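Long-range contacts in amine oxidase domain-containing protein (Pyrococcus furiosus, PDB 3NRN), which binds adenosine monophosphate and is probably a flavin-dependent oxidoreductase of the amine oxidase family, though its function has not been established: residues E117-K122 / A174-G179; G60-L65 / I78-P83. All coordinates share one frame; numbering follows the deposited sequence.

Contact 1. Residues E117-K122 / A174-G179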
# COMPACT_ATOMS: atom_id res chain seq x y z
N GLU A 117 13.35 10.29 -20.60
CA GLU A 117 12.42 11.41 -20.64
C GLU A 117 11.66 11.55 -19.33
O GLU A 117 11.44 12.66 -18.85
CB GLU A 117 11.43 11.21 -21.79
CG GLU A 117 12.02 11.46 -23.16
CD GLU A 117 11.49 10.51 -24.20
OE1 GLU A 117 11.99 9.36 -24.27
OE2 GLU A 117 10.56 10.90 -24.94
N ILE A 118 11.25 10.42 -18.76
CA ILE A 118 10.54 10.43 -17.49
C ILE A 118 11.51 10.90 -16.42
O ILE A 118 11.11 11.47 -15.41
CB ILE A 118 10.02 9.02 -17.13
CG1 ILE A 118 9.01 8.55 -18.18
CG2 ILE A 118 9.37 9.05 -15.74
CD1 ILE A 118 8.45 7.18 -17.91
N ARG A 119 12.80 10.65 -16.67
CA ARG A 119 13.86 11.07 -15.76
C ARG A 119 13.90 12.59 -15.78
O ARG A 119 14.05 13.24 -14.74
CB ARG A 119 15.21 10.51 -16.22
CG ARG A 119 16.38 10.86 -15.31
CD ARG A 119 16.50 9.88 -14.15
NE ARG A 119 17.04 8.59 -14.59
CZ ARG A 119 17.20 7.54 -13.80
NH1 ARG A 119 16.86 7.60 -12.52
NH2 ARG A 119 17.71 6.41 -14.29
N MSE A 120 13.77 13.15 -16.98
CA MSE A 120 13.78 14.60 -17.20
C MSE A 120 12.49 15.24 -16.69
O MSE A 120 12.22 16.41 -16.97
CB MSE A 120 13.92 14.91 -18.69
CG MSE A 120 15.26 14.55 -19.30
SE MSE A 120 16.61 15.56 -18.68
CE MSE A 120 17.37 14.42 -17.52
N ASN A 121 11.70 14.47 -15.94
CA ASN A 121 10.44 14.96 -15.40
C ASN A 121 9.38 15.12 -16.48
O ASN A 121 8.21 15.34 -16.18
CB ASN A 121 10.67 16.30 -14.69
CG ASN A 121 9.92 17.45 -15.36
OD1 ASN A 121 8.70 17.57 -15.21
ND2 ASN A 121 10.64 18.28 -16.10
N LYS A 122 9.79 15.02 -17.74
CA LYS A 122 8.86 15.16 -18.85
C LYS A 122 7.86 14.01 -18.92
O LYS A 122 8.22 12.88 -19.25
CB LYS A 122 9.62 15.30 -20.17
CG LYS A 122 10.25 16.68 -20.36
CD LYS A 122 10.99 16.82 -21.68
CE LYS A 122 12.34 16.12 -21.65
NZ LYS A 122 13.11 16.36 -22.90
N ALA A 174 8.51 7.42 -9.98
CA ALA A 174 8.73 7.02 -8.59
C ALA A 174 9.76 5.89 -8.52
O ALA A 174 10.60 5.87 -7.62
CB ALA A 174 7.40 6.58 -7.95
N ALA A 175 9.70 4.96 -9.46
CA ALA A 175 10.64 3.84 -9.45
C ALA A 175 12.05 4.31 -9.79
O ALA A 175 13.04 3.79 -9.24
CB ALA A 175 10.19 2.77 -10.45
N LEU A 176 12.16 5.29 -10.68
CA LEU A 176 13.48 5.81 -11.05
C LEU A 176 14.07 6.60 -9.89
O LEU A 176 15.27 6.53 -9.61
CB LEU A 176 13.36 6.73 -12.28
CG LEU A 176 12.82 6.12 -13.58
CD1 LEU A 176 12.79 7.19 -14.67
CD2 LEU A 176 13.69 4.95 -14.01
N ARG A 177 13.21 7.34 -9.19
CA ARG A 177 13.66 8.15 -8.07
C ARG A 177 13.97 7.36 -6.81
O ARG A 177 15.06 7.51 -6.25
CB ARG A 177 12.59 9.20 -7.71
CG ARG A 177 12.28 10.16 -8.83
CD ARG A 177 12.88 11.53 -8.59
NE ARG A 177 12.84 12.34 -9.80
CZ ARG A 177 13.61 12.13 -10.87
NH1 ARG A 177 14.49 11.14 -10.87
NH2 ARG A 177 13.49 12.91 -11.94
N TRP A 178 13.03 6.52 -6.38
CA TRP A 178 13.20 5.78 -5.14
C TRP A 178 13.60 4.32 -5.26
O TRP A 178 13.76 3.64 -4.24
CB TRP A 178 11.93 5.89 -4.30
CG TRP A 178 11.47 7.30 -4.14
CD1 TRP A 178 12.24 8.39 -3.82
CD2 TRP A 178 10.13 7.77 -4.24
NE1 TRP A 178 11.45 9.51 -3.71
CE2 TRP A 178 10.15 9.16 -3.96
CE3 TRP A 178 8.90 7.16 -4.53
CZ2 TRP A 178 9.00 9.95 -3.97
CZ3 TRP A 178 7.74 7.95 -4.53
CH2 TRP A 178 7.80 9.32 -4.26
N GLY A 179 13.76 3.84 -6.48
CA GLY A 179 14.19 2.47 -6.68
C GLY A 179 13.18 1.37 -6.42
O GLY A 179 11.97 1.59 -6.51

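Contact 2. Residues G60-L65 / I78-P83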
# COMPACT_ATOMS: atom_id res chain seq x y z
N GLY A 60 11.15 0.45 -0.66
CA GLY A 60 12.07 0.16 0.42
C GLY A 60 12.48 1.30 1.35
O GLY A 60 11.65 2.01 1.91
N GLU A 61 13.79 1.46 1.49
CA GLU A 61 14.39 2.46 2.36
C GLU A 61 14.40 3.86 1.77
O GLU A 61 14.71 4.83 2.46
CB GLU A 61 15.85 2.09 2.64
CG GLU A 61 16.17 0.59 2.56
CD GLU A 61 17.66 0.31 2.51
OE1 GLU A 61 18.04 -0.88 2.35
OE2 GLU A 61 18.47 1.26 2.63
N ASP A 62 14.04 3.95 0.50
CA ASP A 62 14.11 5.21 -0.23
C ASP A 62 12.86 6.04 -0.47
O ASP A 62 12.97 7.20 -0.88
CB ASP A 62 14.77 4.94 -1.57
CG ASP A 62 15.98 4.03 -1.44
OD1 ASP A 62 16.93 4.42 -0.73
OD2 ASP A 62 15.96 2.93 -2.04
N GLY A 63 11.69 5.47 -0.24
CA GLY A 63 10.47 6.21 -0.52
C GLY A 63 9.89 7.07 0.58
O GLY A 63 10.50 7.27 1.63
N PRO A 64 8.68 7.60 0.35
CA PRO A 64 7.98 8.46 1.30
C PRO A 64 7.76 7.80 2.67
O PRO A 64 7.93 8.44 3.71
CB PRO A 64 6.65 8.76 0.60
CG PRO A 64 6.98 8.61 -0.86
CD PRO A 64 7.88 7.40 -0.87
N LEU A 65 7.39 6.52 2.67
CA LEU A 65 7.14 5.82 3.93
C LEU A 65 8.39 5.71 4.79
O LEU A 65 8.36 6.03 5.98
CB LEU A 65 6.55 4.42 3.69
CG LEU A 65 6.24 3.61 4.96
CD1 LEU A 65 5.34 4.42 5.90
CD2 LEU A 65 5.56 2.30 4.58
N ILE A 78 14.54 -1.77 7.41
CA ILE A 78 14.04 -1.99 6.06
C ILE A 78 15.24 -2.24 5.15
O ILE A 78 16.14 -1.41 5.08
CB ILE A 78 13.31 -0.74 5.54
CG1 ILE A 78 12.16 -0.38 6.48
CG2 ILE A 78 12.81 -0.98 4.12
CD1 ILE A 78 11.57 0.99 6.20
N VAL A 79 15.25 -3.36 4.44
CA VAL A 79 16.37 -3.67 3.55
C VAL A 79 15.92 -3.82 2.10
O VAL A 79 15.10 -4.70 1.79
CB VAL A 79 17.09 -4.97 3.98
CG1 VAL A 79 18.23 -5.27 3.01
CG2 VAL A 79 17.61 -4.83 5.41
N ASN A 80 16.44 -2.98 1.22
CA ASN A 80 16.10 -3.04 -0.19
C ASN A 80 16.40 -4.41 -0.79
O ASN A 80 17.38 -5.05 -0.42
CB ASN A 80 16.86 -1.98 -0.99
CG ASN A 80 16.32 -0.58 -0.78
OD1 ASN A 80 15.16 -0.40 -0.40
ND2 ASN A 80 17.16 0.42 -1.04
N SER A 81 15.54 -4.83 -1.72
CA SER A 81 15.69 -6.11 -2.41
C SER A 81 16.98 -6.16 -3.22
O SER A 81 17.25 -5.22 -3.97
CB SER A 81 14.50 -6.31 -3.35
OG SER A 81 13.27 -6.32 -2.65
N ASN A 82 17.76 -7.24 -3.08
CA ASN A 82 19.02 -7.43 -3.81
C ASN A 82 18.78 -6.88 -5.21
O ASN A 82 18.98 -5.69 -5.44
CB ASN A 82 19.40 -8.92 -3.87
CG ASN A 82 19.63 -9.54 -2.51
OD1 ASN A 82 18.73 -9.61 -1.68
ND2 ASN A 82 20.86 -9.99 -2.27
N PRO A 83 18.40 -7.73 -6.19
CA PRO A 83 18.19 -7.01 -7.44
C PRO A 83 16.82 -6.38 -7.19
O PRO A 83 15.98 -6.99 -6.51
CB PRO A 83 18.15 -8.12 -8.48
CG PRO A 83 17.54 -9.22 -7.76
CD PRO A 83 18.21 -9.18 -6.39

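Contact 1. Residues E117-K122 / A174-G179
Two helix C-termini pack against each other here, the end of the short helix 115-119 and the last turn of helix 165-178, with Leu176 and Arg177 reaching across to Ile118 and Arg119. The backbones come nearest at Arg119 and Leu176, whose CA atoms are 7.1 Å apart. Leu176 points at the other helix; its CD1 lies 4.0 Å from Ile118 CG2, the two side chains crossing at about a right angle, and its CD2 sits over one face of the Arg119 guanidinium, near the rim. Arg119 runs out with CG anti to its backbone N (chi1 -178°), then bends at chi2 and chi3, and its NH1 comes 3.6 Å from Leu176 CB. A hydrogen bond runs from Arg177 NH2 to Arg119 O, 2.9 Å long and bent to 137° at the hydrogen; the oxygen lies at the guanidinium edge, close to its plane. The two guanidinium groups also lie near each other, with Arg119 NH1 and Arg177 NH1 4.6 Å apart, a repulsion the carbonyl at the helix end probably eases. A leucine in place of Arg177 would probably leave Arg119 O without this donor and open a gap beside Arg119 CD. One turn earlier in helix 165-178, Ile172 and Arg173 also touch Ile118, while Trp178, the last residue of the helix, meets His59 and Trp411 edge-to-face.

Contact 2. Residues G60-L65 / I78-P83
Asn80, at the end of edge strand 78-80 of a small antiparallel sheet, meets Glu61 and Asp62 in the loop that leads into helix 64-72, and its backbone and side-chain amides both take part. The tight part lies around Gly60 and Glu61. The backbone N of Glu61 gives a nearly straight hydrogen bond to Asn80 OD1, 3.0 Å long, while Asn80 N returns one of 2.9 Å to Glu61 OE1, so the two residues grip each other through main chain and side chain in both directions. Glu61 OE1 receives its donor on the anti side, modestly out of the carboxylate plane. The Glu61 chain, extended beyond CG, is laid over the Asn80 side chain, with carboxylate and amide planes stacked only 19° apart. Gly60 is close as well: its CA is 3.2 Å from Asn80 OD1, and a side chain at this position would collide with that oxygen. Ile78, pointing toward the loop, sets CG2 3.6 Å from Gly60 C and also touches Ile57 on strand 56-57. The looser, partly exposed side is at Asp62, with Val79 at the margin. The Val79 side chain starts away from the loop and touches Leu303, and its backbone pairs with Leu183 of the central strand. The Asp62 carboxylate is turned 50° from the Asn80 amide, with which it makes a single bond. That bond, 3.0 Å long and bent to 140° at the hydrogen, brings Asn80 ND2 to the syn side of Asp62 OD2 but tilted out of the carboxylate plane, and the acceptor is likewise tilted from the amide plane.

Both segments of contact 2 come earlier in the chain than those of contact 1, and the centres of the two contacts are about 16 Å apart. Helix 165-178 joins them: its last residues carry one side of contact 1, and Trp178 at its end packs on the loop of contact 2, with Trp178 O 3.1 Å from Asp62 CB and Trp178 CH2 3.6 Å from Pro64 CG. Just beyond that helix, strand 182-184 lies between strands 56-57 and 78-80, tying contact 2 to the same part of the chain. Contact 1 is helix-to-helix packing and contact 2 the edge of a small sheet, both away from the adenosine monophosphate pocket.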